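Local coordinates for protein triacylglycerol lipase (Clostridium botulinum, PDB 5AH1) that hydrolyses ester bonds as a zinc-containing lipase-type esterase of the alpha/beta-hydrolase fold and also attacks synthetic polyesters, at residues 72-76 with 447-452; 129-134 with 145-150; 140-146 with 158-164; 310-314 with 373-377; 359-365 with 381-387. One frame throughout, in Å; residues are numbered along the deposited sequence. Where two conformers were deposited one is given.

Interaction 1 (72-76 with 447-452)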
# COMPACT_ATOMS: atom_id res chain seq x y z
N ILE A 72 8.01 -30.76 -3.67
CA ILE A 72 8.41 -29.64 -2.82
C ILE A 72 8.50 -30.18 -1.41
O ILE A 72 7.54 -30.80 -0.92
CB ILE A 72 7.39 -28.49 -2.88
CG1 ILE A 72 7.17 -28.06 -4.34
CG2 ILE A 72 7.85 -27.32 -2.03
CD1 ILE A 72 8.42 -27.62 -5.06
N ILE A 73 9.64 -29.98 -0.76
CA ILE A 73 9.88 -30.58 0.55
C ILE A 73 10.23 -29.58 1.63
O ILE A 73 10.29 -29.95 2.79
CB ILE A 73 11.02 -31.64 0.49
CG1 ILE A 73 12.41 -31.00 0.21
CG2 ILE A 73 10.68 -32.72 -0.53
CD1 ILE A 73 13.58 -31.95 0.33
N GLY A 74 10.46 -28.32 1.26
CA GLY A 74 10.98 -27.33 2.19
C GLY A 74 10.02 -26.20 2.51
O GLY A 74 10.44 -25.14 2.96
N GLY A 75 8.73 -26.42 2.27
CA GLY A 75 7.74 -25.37 2.46
C GLY A 75 7.53 -24.92 3.89
O GLY A 75 8.14 -25.43 4.83
N ASN A 76 6.68 -23.91 4.04
CA ASN A 76 6.46 -23.26 5.31
C ASN A 76 4.99 -23.16 5.64
O ASN A 76 4.13 -23.31 4.77
CB ASN A 76 7.05 -21.85 5.24
CG ASN A 76 6.28 -20.95 4.30
OD1 ASN A 76 5.26 -20.39 4.67
ND2 ASN A 76 6.77 -20.80 3.08
N LEU A 447 3.09 -18.97 -2.01
CA LEU A 447 3.97 -18.52 -0.93
C LEU A 447 4.31 -19.63 0.08
O LEU A 447 5.40 -19.65 0.67
CB LEU A 447 3.35 -17.32 -0.22
CG LEU A 447 3.25 -16.04 -1.05
CD1 LEU A 447 2.45 -14.98 -0.29
CD2 LEU A 447 4.62 -15.48 -1.42
N SER A 448 3.38 -20.56 0.27
CA SER A 448 3.59 -21.67 1.22
C SER A 448 4.72 -22.62 0.80
O SER A 448 5.21 -23.39 1.62
CB SER A 448 2.30 -22.47 1.41
OG SER A 448 2.11 -23.41 0.37
N ASN A 449 5.14 -22.56 -0.46
CA ASN A 449 6.23 -23.41 -0.94
C ASN A 449 7.61 -22.85 -0.64
O ASN A 449 8.59 -23.57 -0.77
CB ASN A 449 6.13 -23.65 -2.43
CG ASN A 449 4.89 -24.39 -2.82
OD1 ASN A 449 4.74 -25.58 -2.54
ND2 ASN A 449 4.00 -23.69 -3.49
N LEU A 450 7.71 -21.57 -0.29
CA LEU A 450 9.01 -20.94 -0.16
C LEU A 450 9.87 -21.57 0.92
O LEU A 450 9.45 -21.69 2.07
CB LEU A 450 8.85 -19.46 0.14
CG LEU A 450 8.26 -18.62 -0.99
CD1 LEU A 450 7.86 -17.27 -0.43
CD2 LEU A 450 9.23 -18.47 -2.16
N SER A 451 11.08 -21.96 0.54
CA SER A 451 11.99 -22.66 1.45
C SER A 451 12.84 -21.69 2.27
O SER A 451 12.86 -20.48 2.03
CB SER A 451 12.88 -23.62 0.67
OG SER A 451 13.66 -22.92 -0.27
N ARG A 452 13.55 -22.24 3.25
CA ARG A 452 14.26 -21.43 4.24
C ARG A 452 15.49 -20.74 3.64
O ARG A 452 16.12 -21.26 2.71
CB ARG A 452 14.69 -22.31 5.41
CG ARG A 452 15.93 -23.15 5.08
CD ARG A 452 16.21 -24.23 6.12
NE ARG A 452 16.91 -23.73 7.30
CZ ARG A 452 18.22 -23.46 7.36
NH1 ARG A 452 18.98 -23.63 6.28
NH2 ARG A 452 18.76 -23.02 8.49
O HOH W 1 12.95 -24.99 3.90

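Interaction 2 (129-134 with 145-150). With ZN (zinc ion), chain B.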
# COMPACT_ATOMS: atom_id res chain seq x y z
N TRP A 129 7.15 5.62 7.77
CA TRP A 129 7.73 5.37 9.08
C TRP A 129 6.62 5.19 10.12
O TRP A 129 6.60 4.21 10.89
CB TRP A 129 8.62 6.54 9.49
CG TRP A 129 9.18 6.43 10.89
CD1 TRP A 129 8.53 6.72 12.07
CD2 TRP A 129 10.51 6.01 11.26
NE1 TRP A 129 9.37 6.51 13.13
CE2 TRP A 129 10.59 6.08 12.67
CE3 TRP A 129 11.64 5.57 10.55
CZ2 TRP A 129 11.76 5.78 13.36
CZ3 TRP A 129 12.79 5.26 11.24
CH2 TRP A 129 12.84 5.35 12.63
N ASP A 130 5.69 6.14 10.16
CA ASP A 130 4.64 6.08 11.17
C ASP A 130 3.81 4.80 10.98
O ASP A 130 3.48 4.11 11.95
CB ASP A 130 3.73 7.31 11.12
CG ASP A 130 4.41 8.62 11.57
OD1 ASP A 130 5.64 8.65 11.85
OD2 ASP A 130 3.68 9.64 11.66
N ARG A 131 3.46 4.51 9.74
CA ARG A 131 2.71 3.30 9.42
C ARG A 131 3.44 2.02 9.79
O ARG A 131 2.82 1.06 10.22
CB ARG A 131 2.30 3.33 7.95
CG ARG A 131 1.22 4.40 7.66
CD ARG A 131 1.08 4.68 6.18
NE ARG A 131 1.02 3.47 5.35
CZ ARG A 131 -0.04 3.04 4.68
NH1 ARG A 131 -1.26 3.57 4.84
NH2 ARG A 131 0.10 1.99 3.88
N ALA A 132 4.75 1.99 9.61
CA ALA A 132 5.53 0.83 10.01
C ALA A 132 5.53 0.62 11.53
O ALA A 132 5.41 -0.51 12.00
CB ALA A 132 6.95 0.93 9.48
N CYS A 133 5.65 1.71 12.29
CA CYS A 133 5.57 1.63 13.74
C CYS A 133 4.19 1.15 14.16
O CYS A 133 4.06 0.37 15.10
CB CYS A 133 5.86 2.99 14.37
SG CYS A 133 7.56 3.61 14.09
N GLU A 134 3.16 1.64 13.49
CA GLU A 134 1.79 1.21 13.76
C GLU A 134 1.62 -0.27 13.41
O GLU A 134 0.97 -1.01 14.15
CB GLU A 134 0.81 2.09 13.01
CG GLU A 134 0.84 3.53 13.53
CD GLU A 134 0.32 4.55 12.54
OE1 GLU A 134 -0.19 4.18 11.46
OE2 GLU A 134 0.41 5.76 12.86
N ASP A 145 4.81 3.25 19.23
CA ASP A 145 5.96 4.04 19.65
C ASP A 145 6.71 4.46 18.40
O ASP A 145 7.30 3.62 17.73
CB ASP A 145 6.82 3.20 20.60
CG ASP A 145 8.04 3.92 21.14
OD1 ASP A 145 8.43 4.99 20.64
OD2 ASP A 145 8.63 3.40 22.10
N TYR A 146 6.66 5.75 18.07
CA TYR A 146 7.25 6.26 16.84
C TYR A 146 8.74 6.56 16.96
O TYR A 146 9.36 6.92 15.97
CB TYR A 146 6.51 7.54 16.41
CG TYR A 146 5.05 7.32 16.08
CD1 TYR A 146 4.70 6.64 14.93
CD2 TYR A 146 4.04 7.78 16.92
CE1 TYR A 146 3.38 6.44 14.61
CE2 TYR A 146 2.71 7.58 16.60
CZ TYR A 146 2.38 6.90 15.45
OH TYR A 146 1.05 6.72 15.16
N GLY A 147 9.29 6.42 18.17
CA GLY A 147 10.68 6.71 18.43
C GLY A 147 10.84 8.11 18.99
O GLY A 147 10.32 9.08 18.44
N GLU A 148 11.56 8.24 20.10
CA GLU A 148 11.82 9.57 20.64
C GLU A 148 12.46 10.50 19.61
O GLU A 148 12.04 11.65 19.45
CB GLU A 148 12.71 9.50 21.87
CG GLU A 148 12.99 10.86 22.51
CD GLU A 148 13.79 10.73 23.78
OE1 GLU A 148 13.19 10.44 24.84
OE2 GLU A 148 15.02 10.89 23.72
N ALA A 149 13.48 10.01 18.93
CA ALA A 149 14.25 10.87 18.04
C ALA A 149 13.37 11.34 16.89
O ALA A 149 13.34 12.52 16.56
CB ALA A 149 15.48 10.15 17.54
N HIS A 150 12.67 10.41 16.28
CA HIS A 150 11.77 10.74 15.18
C HIS A 150 10.69 11.71 15.62
O HIS A 150 10.43 12.71 14.95
CB HIS A 150 11.13 9.45 14.67
CG HIS A 150 10.07 9.68 13.65
ND1 HIS A 150 10.30 9.58 12.29
CD2 HIS A 150 8.76 9.99 13.78
CE1 HIS A 150 9.17 9.82 11.64
NE2 HIS A 150 8.22 10.09 12.52
ZN ZN B . 6.20 10.47 12.21
O HOH W 2 5.13 0.70 17.60

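Interaction 3 (140-146 with 158-164)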
# COMPACT_ATOMS: atom_id res chain seq x y z
N VAL A 140 2.20 -7.23 17.06
CA VAL A 140 2.72 -7.67 18.35
C VAL A 140 1.75 -7.38 19.51
O VAL A 140 1.66 -8.14 20.48
CB VAL A 140 4.09 -6.99 18.62
CG1 VAL A 140 4.62 -7.36 20.00
CG2 VAL A 140 5.09 -7.39 17.55
N GLY A 141 1.01 -6.28 19.38
CA GLY A 141 0.19 -5.76 20.46
C GLY A 141 0.94 -4.66 21.20
O GLY A 141 2.16 -4.65 21.25
N GLY A 142 0.19 -3.75 21.79
CA GLY A 142 0.76 -2.69 22.59
C GLY A 142 0.53 -1.32 22.00
O GLY A 142 -0.27 -1.14 21.08
N THR A 143 1.22 -0.35 22.57
CA THR A 143 1.05 1.04 22.22
C THR A 143 2.09 1.45 21.19
O THR A 143 3.29 1.22 21.35
CB THR A 143 1.15 1.92 23.47
OG1 THR A 143 0.12 1.55 24.39
CG2 THR A 143 1.00 3.40 23.14
N VAL A 144 1.62 2.08 20.12
CA VAL A 144 2.50 2.53 19.06
C VAL A 144 3.56 3.47 19.64
O VAL A 144 3.24 4.39 20.40
CB VAL A 144 1.71 3.27 17.98
CG1 VAL A 144 2.63 3.80 16.89
CG2 VAL A 144 0.63 2.36 17.38
N ASP A 145 4.81 3.25 19.23
CA ASP A 145 5.96 4.04 19.65
C ASP A 145 6.71 4.46 18.40
O ASP A 145 7.30 3.62 17.73
CB ASP A 145 6.82 3.20 20.60
CG ASP A 145 8.04 3.92 21.14
OD1 ASP A 145 8.43 4.99 20.64
OD2 ASP A 145 8.63 3.40 22.10
N TYR A 146 6.66 5.75 18.07
CA TYR A 146 7.25 6.26 16.84
C TYR A 146 8.74 6.56 16.96
O TYR A 146 9.36 6.92 15.97
CB TYR A 146 6.51 7.54 16.41
CG TYR A 146 5.05 7.32 16.08
CD1 TYR A 146 4.70 6.64 14.93
CD2 TYR A 146 4.04 7.78 16.92
CE1 TYR A 146 3.38 6.44 14.61
CE2 TYR A 146 2.71 7.58 16.60
CZ TYR A 146 2.38 6.90 15.45
OH TYR A 146 1.05 6.72 15.16
N ARG A 158 5.42 10.90 20.60
CA ARG A 158 6.13 9.62 20.56
C ARG A 158 5.18 8.43 20.60
O ARG A 158 5.42 7.44 19.91
CB ARG A 158 7.13 9.50 21.70
CG ARG A 158 7.85 8.17 21.73
CD ARG A 158 8.95 8.04 22.78
NE ARG A 158 9.41 6.66 22.85
CZ ARG A 158 10.22 6.18 23.79
NH1 ARG A 158 10.76 6.93 24.72
NH2 ARG A 158 10.48 4.90 23.81
N TYR A 159 4.13 8.52 21.41
CA TYR A 159 3.21 7.39 21.58
C TYR A 159 1.90 7.64 20.88
O TYR A 159 1.37 8.75 20.92
CB TYR A 159 2.97 7.08 23.06
CG TYR A 159 4.24 6.71 23.77
CD1 TYR A 159 4.80 5.45 23.60
CD2 TYR A 159 4.90 7.62 24.56
CE1 TYR A 159 5.99 5.12 24.23
CE2 TYR A 159 6.08 7.30 25.19
CZ TYR A 159 6.63 6.04 25.02
OH TYR A 159 7.81 5.66 25.63
N GLY A 160 1.37 6.59 20.30
CA GLY A 160 0.13 6.65 19.55
C GLY A 160 -0.94 5.81 20.20
O GLY A 160 -1.04 5.74 21.43
N ARG A 161 -1.75 5.15 19.38
CA ARG A 161 -2.85 4.37 19.91
C ARG A 161 -2.37 2.98 20.33
O ARG A 161 -1.20 2.63 20.18
CB ARG A 161 -4.02 4.36 18.93
CG ARG A 161 -3.79 3.68 17.64
CD ARG A 161 -5.09 3.65 16.82
NE ARG A 161 -5.58 4.98 16.47
CZ ARG A 161 -6.82 5.24 16.04
NH1 ARG A 161 -7.71 4.28 15.89
NH2 ARG A 161 -7.17 6.49 15.76
N THR A 162 -3.29 2.23 20.92
CA THR A 162 -2.98 0.94 21.50
C THR A 162 -3.79 -0.16 20.82
O THR A 162 -4.98 0.01 20.57
CB THR A 162 -3.29 0.96 23.01
OG1 THR A 162 -2.49 1.97 23.63
CG2 THR A 162 -3.01 -0.38 23.67
N TYR A 163 -3.11 -1.27 20.50
CA TYR A 163 -3.71 -2.39 19.79
C TYR A 163 -3.56 -3.69 20.56
O TYR A 163 -2.60 -3.86 21.31
CB TYR A 163 -3.02 -2.57 18.44
CG TYR A 163 -3.19 -1.41 17.52
CD1 TYR A 163 -4.43 -1.10 16.98
CD2 TYR A 163 -2.10 -0.64 17.15
CE1 TYR A 163 -4.58 -0.03 16.12
CE2 TYR A 163 -2.24 0.41 16.28
CZ TYR A 163 -3.48 0.71 15.77
OH TYR A 163 -3.59 1.76 14.90
N PRO A 164 -4.50 -4.63 20.35
CA PRO A 164 -4.40 -5.91 21.06
C PRO A 164 -3.31 -6.86 20.51
O PRO A 164 -2.73 -7.63 21.28
CB PRO A 164 -5.80 -6.51 20.89
CG PRO A 164 -6.34 -5.88 19.66
CD PRO A 164 -5.77 -4.49 19.63
O HOH W 3 -1.03 5.39 16.55

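Interaction 4 (310-314 with 373-377)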
# COMPACT_ATOMS: atom_id res chain seq x y z
N THR A 310 7.74 11.08 -5.99
CA THR A 310 8.95 10.41 -6.45
C THR A 310 10.17 10.82 -5.62
O THR A 310 11.00 9.98 -5.30
CB THR A 310 9.17 10.62 -7.96
OG1 THR A 310 9.30 12.01 -8.25
CG2 THR A 310 8.00 10.01 -8.76
N GLU A 311 10.28 12.10 -5.26
CA GLU A 311 11.35 12.52 -4.37
C GLU A 311 11.31 11.77 -3.02
O GLU A 311 12.36 11.35 -2.50
CB GLU A 311 11.22 14.02 -4.11
CG GLU A 311 12.31 14.63 -3.21
CD GLU A 311 12.01 16.08 -2.82
OE1 GLU A 311 10.81 16.42 -2.70
OE2 GLU A 311 12.97 16.87 -2.64
N GLY A 312 10.13 11.66 -2.43
CA GLY A 312 10.00 11.05 -1.12
C GLY A 312 10.23 9.55 -1.16
O GLY A 312 10.82 8.99 -0.24
N ALA A 313 9.77 8.90 -2.22
CA ALA A 313 9.98 7.46 -2.39
C ALA A 313 11.47 7.19 -2.61
O ALA A 313 12.02 6.23 -2.07
CB ALA A 313 9.16 6.96 -3.54
N GLN A 314 12.13 8.03 -3.41
CA GLN A 314 13.56 7.93 -3.58
C GLN A 314 14.27 8.02 -2.24
O GLN A 314 15.16 7.23 -1.94
CB GLN A 314 14.05 9.02 -4.52
CG GLN A 314 15.55 9.05 -4.73
CD GLN A 314 15.93 10.08 -5.78
OE1 GLN A 314 16.25 9.74 -6.90
NE2 GLN A 314 15.85 11.35 -5.42
N LEU A 373 15.50 16.62 -8.57
CA LEU A 373 14.33 15.75 -8.59
C LEU A 373 14.49 14.67 -9.67
O LEU A 373 15.13 14.90 -10.70
CB LEU A 373 13.06 16.54 -8.88
CG LEU A 373 12.65 17.53 -7.80
CD1 LEU A 373 11.52 18.41 -8.29
CD2 LEU A 373 12.23 16.81 -6.54
N PRO A 374 13.92 13.47 -9.43
CA PRO A 374 14.01 12.41 -10.44
C PRO A 374 13.50 12.88 -11.81
O PRO A 374 12.50 13.59 -11.88
CB PRO A 374 13.10 11.32 -9.86
CG PRO A 374 13.21 11.53 -8.39
CD PRO A 374 13.29 13.00 -8.19
N ILE A 375 14.18 12.50 -12.87
CA ILE A 375 13.76 12.88 -14.21
C ILE A 375 12.62 11.96 -14.65
O ILE A 375 12.77 10.76 -14.69
CB ILE A 375 14.95 12.84 -15.18
CG1 ILE A 375 15.94 13.94 -14.79
CG2 ILE A 375 14.48 13.05 -16.61
CD1 ILE A 375 17.32 13.80 -15.39
N ILE A 376 11.48 12.56 -14.98
CA ILE A 376 10.27 11.85 -15.37
C ILE A 376 10.10 12.03 -16.87
O ILE A 376 9.98 13.16 -17.36
CB ILE A 376 9.02 12.40 -14.65
CG1 ILE A 376 9.23 12.44 -13.13
CG2 ILE A 376 7.79 11.59 -15.02
CD1 ILE A 376 9.59 11.11 -12.50
N ASP A 377 10.15 10.91 -17.59
CA ASP A 377 10.04 10.89 -19.04
C ASP A 377 8.93 9.93 -19.46
O ASP A 377 8.14 9.47 -18.63
CB ASP A 377 11.38 10.53 -19.71
CG ASP A 377 11.86 9.11 -19.40
OD1 ASP A 377 11.16 8.33 -18.73
OD2 ASP A 377 12.98 8.76 -19.86

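Interaction 5 (359-365 with 381-387)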
# COMPACT_ATOMS: atom_id res chain seq x y z
N THR A 359 -6.88 11.18 -13.40
CA THR A 359 -5.60 10.88 -12.77
C THR A 359 -4.71 10.11 -13.74
O THR A 359 -3.52 10.43 -13.88
CB THR A 359 -5.80 10.12 -11.46
OG1 THR A 359 -6.63 8.98 -11.69
CG2 THR A 359 -6.47 11.01 -10.42
N ALA A 360 -5.26 9.10 -14.42
CA ALA A 360 -4.51 8.35 -15.42
C ALA A 360 -4.05 9.26 -16.55
O ALA A 360 -2.92 9.15 -17.01
CB ALA A 360 -5.36 7.24 -15.98
N ASN A 361 -4.92 10.15 -17.00
CA ASN A 361 -4.59 10.98 -18.14
C ASN A 361 -3.56 12.04 -17.76
O ASN A 361 -2.67 12.35 -18.56
CB ASN A 361 -5.87 11.56 -18.76
CG ASN A 361 -6.77 10.45 -19.33
OD1 ASN A 361 -6.31 9.33 -19.59
ND2 ASN A 361 -8.06 10.75 -19.49
N LEU A 362 -3.64 12.60 -16.56
CA LEU A 362 -2.60 13.55 -16.15
C LEU A 362 -1.24 12.89 -15.94
O LEU A 362 -0.24 13.40 -16.40
CB LEU A 362 -3.03 14.36 -14.91
CG LEU A 362 -4.09 15.45 -15.17
CD1 LEU A 362 -4.19 16.37 -13.98
CD2 LEU A 362 -3.83 16.28 -16.44
N MET A 363 -1.20 11.76 -15.26
CA MET A 363 0.06 11.04 -15.14
C MET A 363 0.57 10.63 -16.53
O MET A 363 1.77 10.60 -16.78
CB MET A 363 -0.10 9.77 -14.31
CG MET A 363 -0.02 9.97 -12.82
SD MET A 363 -0.03 8.38 -11.92
CE MET A 363 -1.73 8.08 -12.09
N GLY A 364 -0.36 10.31 -17.42
CA GLY A 364 -0.02 9.80 -18.74
C GLY A 364 0.60 10.83 -19.68
O GLY A 364 0.99 10.48 -20.79
N ARG A 365 0.71 12.07 -19.23
CA ARG A 365 1.39 13.10 -20.01
C ARG A 365 2.30 13.98 -19.17
O ARG A 365 2.74 15.04 -19.61
CB ARG A 365 0.37 13.97 -20.74
CG ARG A 365 -0.48 14.85 -19.83
CD ARG A 365 -1.65 15.45 -20.60
NE ARG A 365 -2.49 14.37 -21.11
CZ ARG A 365 -3.32 14.47 -22.14
NH1 ARG A 365 -3.42 15.62 -22.80
NH2 ARG A 365 -4.03 13.41 -22.51
N PHE A 381 4.81 7.28 -18.26
CA PHE A 381 3.42 7.54 -18.63
C PHE A 381 2.42 6.40 -18.33
O PHE A 381 1.32 6.66 -17.83
CB PHE A 381 3.28 7.97 -20.09
CG PHE A 381 3.94 9.28 -20.45
CD1 PHE A 381 4.40 10.20 -19.50
CD2 PHE A 381 4.10 9.61 -21.78
CE1 PHE A 381 5.00 11.39 -19.91
CE2 PHE A 381 4.70 10.77 -22.18
CZ PHE A 381 5.15 11.67 -21.24
N PRO A 382 2.75 5.14 -18.68
CA PRO A 382 1.77 4.08 -18.40
C PRO A 382 1.46 3.98 -16.92
O PRO A 382 2.36 4.10 -16.07
CB PRO A 382 2.46 2.81 -18.93
CG PRO A 382 3.39 3.33 -20.02
CD PRO A 382 3.89 4.65 -19.48
N ASN A 383 0.20 3.72 -16.59
CA ASN A 383 -0.20 3.66 -15.19
C ASN A 383 -1.47 2.84 -15.00
O ASN A 383 -2.01 2.28 -15.96
CB ASN A 383 -0.31 5.09 -14.61
CG ASN A 383 -1.43 5.90 -15.23
OD1 ASN A 383 -2.60 5.74 -14.87
ND2 ASN A 383 -1.09 6.77 -16.19
N ASP A 384 -1.90 2.73 -13.74
CA ASP A 384 -3.11 1.98 -13.38
C ASP A 384 -4.20 2.88 -12.82
O ASP A 384 -5.15 2.40 -12.18
CB ASP A 384 -2.77 0.86 -12.38
CG ASP A 384 -2.34 1.39 -11.02
OD1 ASP A 384 -2.34 2.63 -10.83
OD2 ASP A 384 -1.97 0.57 -10.15
N GLY A 385 -4.06 4.19 -13.05
CA GLY A 385 -4.97 5.19 -12.53
C GLY A 385 -4.42 5.93 -11.32
O GLY A 385 -4.86 7.05 -11.02
N VAL A 386 -3.46 5.32 -10.61
CA VAL A 386 -2.92 5.89 -9.37
C VAL A 386 -1.39 5.88 -9.34
O VAL A 386 -0.80 6.86 -8.87
CB VAL A 386 -3.53 5.19 -8.12
CG1 VAL A 386 -2.99 5.78 -6.85
CG2 VAL A 386 -5.04 5.28 -8.14
N VAL A 387 -0.78 4.82 -9.84
CA VAL A 387 0.67 4.65 -9.77
C VAL A 387 1.25 4.32 -11.14
O VAL A 387 0.76 3.44 -11.84
CB VAL A 387 1.06 3.53 -8.76
CG1 VAL A 387 2.56 3.37 -8.68
CG2 VAL A 387 0.49 3.85 -7.38

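Interaction 1 (72-76 with 447-452)
The side-chain amide of Asn-76 works by its edge: Leu-447 O and Leu-450 O both lie close to its plane and accept hydrogen bonds from the two N-H groups of ND2, each at 3.0 Å. Over one face of the amide sits Ser-448 O, 3.4 Å from Asn-76 ND2 but badly angled for a bond. Here the loop leading into strand 80-83 of the alpha/beta-hydrolase sheet is tied to the end of helix 437-448 and the residues just past it. Both carbonyls offer in-plane lone pairs; Leu-447 O also accepts from Leu-450 N. With CG between the backbone N and the carbonyl carbon (chi1 68°), the amide reaches back to these carbonyls while Asn-76 N binds Ser-448 O at 2.9 Å, a nearly straight bond. The other end of the amide faces the central sheet, where Asn-76 OD1 accepts from Tyr-78 N and from His-177 NE2 of strand 176-181. Farther out, the branch CG2 of Ile-72 comes up to Asn-449 OD1 at 3.6 Å, the two side chains at about a right angle. Gly-74 O receives a CA-H contact from Ser-451 CA at 3.3 Å and a water hydrogen bond; that same water accepts from Arg-452 N.

Interaction 2 (129-134 with 145-150)
Helix 128-140 passes the turn before helix 148-154 with Cys-133 and Tyr-146 closest, their CA atoms 5.8 Å apart. Gly-147, with positive phi (96°), takes the N-cap position of the second helix, and its N closes an Asx turn on Asp-145 OD1. A water joins Cys-133 O to Asp-145 N. Trp-129 and His-150 extend toward each other, CG anti to the backbone N in both, and their rings form an offset stack: the five-membered ring of Trp-129 lies 3.6 Å from the imidazole, centroid to centroid, with planes 5° apart. At the indole edge, Trp-129 NE1 donates to Tyr-146 O at 2.9 Å, nearly within the ring plane. Asp-130 OD1 and His-150 NE2 bind zinc at 1.9 and 2.1 Å; His-156 and Asp-302 complete the site, and Gln-273 holds Asp-130 OD2. The Tyr-146 ring turns its edge to Asp-130 O and gives its hydroxyl proton to the anti lone pair of Glu-134 OE2, 2.6 Å from OH, while Glu-134 OE1 accepts from Gly-123 N. Two aspartates and two histidines make a site like that of zinc-binding bacterial lipases; the stacked indole probably fixes the rotation of His-150, and zinc at NE2 would probably polarise its ring.

Interaction 3 (140-146 with 158-164)
Asp-145 points its carboxylate at Arg-158 with CG anti to the backbone N (chi1 -179°), and Arg-158 answers with a chain fully extended from CG to NE. The guanidinium therefore meets the acid side-on: NE binds Asp-145 OD1 and NH2 binds Asp-145 OD2, both at 2.9 Å on the syn side, NE well out of the carboxylate plane, NH2 nearer it, with carboxylate and guanidinium planes 41° apart. The hydroxyl of Tyr-159 hangs over the face of that guanidinium, and Arg-158 NH1 has a further partner in Glu-208 O. Strands 142-145 and 159-163 form an antiparallel two-stranded ribbon. Gly-142 and Tyr-163 form a hydrogen-bonded pair, whereas Thr-143 and Thr-162 are a non-hydrogen-bonded one whose hydroxyls, OG1 to OG1, bond at 2.8 Å. Beyond them comes a beta bulge: Val-144 N donates to Arg-161 O and Val-144 O accepts from Gly-160 N, so Val-144 faces two residues. Tyr-146 N closes the ladder on Arg-158 O at 2.8 Å. Water links Tyr-146 OH to Arg-161 N. Val-144 uses both branches, CG1 over one face of the Tyr-146 ring and CG2 3.6 Å from Tyr-163 CE2. Helix 148-154 connects the two strands and packs on Arg-158; Val-144 leans on Glu-134 and Ala-137 of helix 128-140, Tyr-163 meets Tyr-138 there, and Arg-161 forms salt bridges with Asp-268 and Asp-272.

Interaction 4 (310-314 with 373-377)
Thr-310, at the start of helix 310-317, meets Pro-374 with its hydroxyl: OG1 comes within 3.9 Å of Pro-374 CG, and the two side chains run alongside in opposite senses. Its OG1 lies between the backbone N and the carbonyl carbon (chi1 60°), while the methyl CG2 is directed at Ile-376, approaching its CD1 at 4.2 Å. The hydroxyl is hydrogen-bonded to Asp-238, a residue of one potassium site, and to Arg-368 NH2. That same nitrogen of Arg-368 also holds Pro-374 O, so one arginine joins both sides of the contact. Next along the helix, Glu-311 stretches out with CG anti to the backbone N, and the methyl CD2 of Leu-373 lies alongside the whole chain, 3.8 Å from both Glu-311 CB and the carboxylate carbon CD, a van der Waals contact. In the alpha/beta-hydrolase fold of this lipase, helix 310-317 comes shortly before strand 327-331 of the central sheet, and the irregular loop between helix 357-363 and strand 403-405 lies against it through van der Waals contacts, with no hydrogen bond between the two segments. One turn after Thr-310, Gln-314 N bonds to Thr-310 O, bringing both side chains to the same proline. The extended Gln-314 turns one face of its amide to Pro-374 CG, which is 3.8 Å from Gln-314 OE1 and 4.0 Å from NE2.

Interaction 5 (359-365 with 381-387)
The loop 381-387, which packs on the end of helix 357-363 through Asn-383, Gly-385 and Phe-381, carries Asp-384, whose OD2 is hydrogen-bonded to His-426 ND1 and Thr-333 OG1, a pairing consistent with the acid and histidine of an alpha/beta-hydrolase catalytic triad. Asn-383 joins the two segments. Its CG sits between the backbone N and the carbonyl carbon (chi1 66°), folding the amide back so that ND2 spans two carbonyls, Ala-360 O at 3.1 Å across the contact and Phe-381 O at 2.9 Å within the loop. Ala-360 O offers an in-plane lone pair and also receives Gly-364 N from the last turn of the helix. The other end, Asn-383 OD1, closes an Asx turn with Gly-385 N at 2.8 Å and rests against CA and CB of Ala-360. Gly-385 has positive phi (102°), a glycine conformation; its O lies 2.7 Å from Thr-359 OG1, which also has Phe-356 O as a partner. Met-363 bends at chi3 (-77°) so that CE covers the Gly-385 carbonyl and SD approaches Val-386 O at 3.5 Å. At the outer end, Gly-364 O stands over one face of Phe-381, 3.2 Å from its CG, and Arg-365 CA adds a CH-pi contact on that ring. Asp-384 OD1 is gripped by the N-H groups of both Val-386 and Val-387, fixing the carboxylate. Val-387 lies near the probable nucleophile elbow without touching it, consistent with the acid-bearing loop of an alpha/beta-hydrolase catalytic triad.

How the interactions relate
From the N terminus, the loop 72-76 opens interaction 1, which closes only at 447-452 near the C terminus, so the other four contacts all lie within this span and none touches it. Interactions 2 and 3 follow and cross along the chain: 129-134, 140-146, 145-150 and 158-164 interlace, sharing Asp-145 and Tyr-146, to join helices 128-140 and 148-154 and the antiparallel ribbon beside the zinc site. After these have closed, interactions 4 and 5 open and cross each other, the loop after helix 357-363 turning first to helix 310-317 and then back to its own helix. The centres of interactions 2 and 5 lie on opposite sides of the chain's centre, about 31 Å apart.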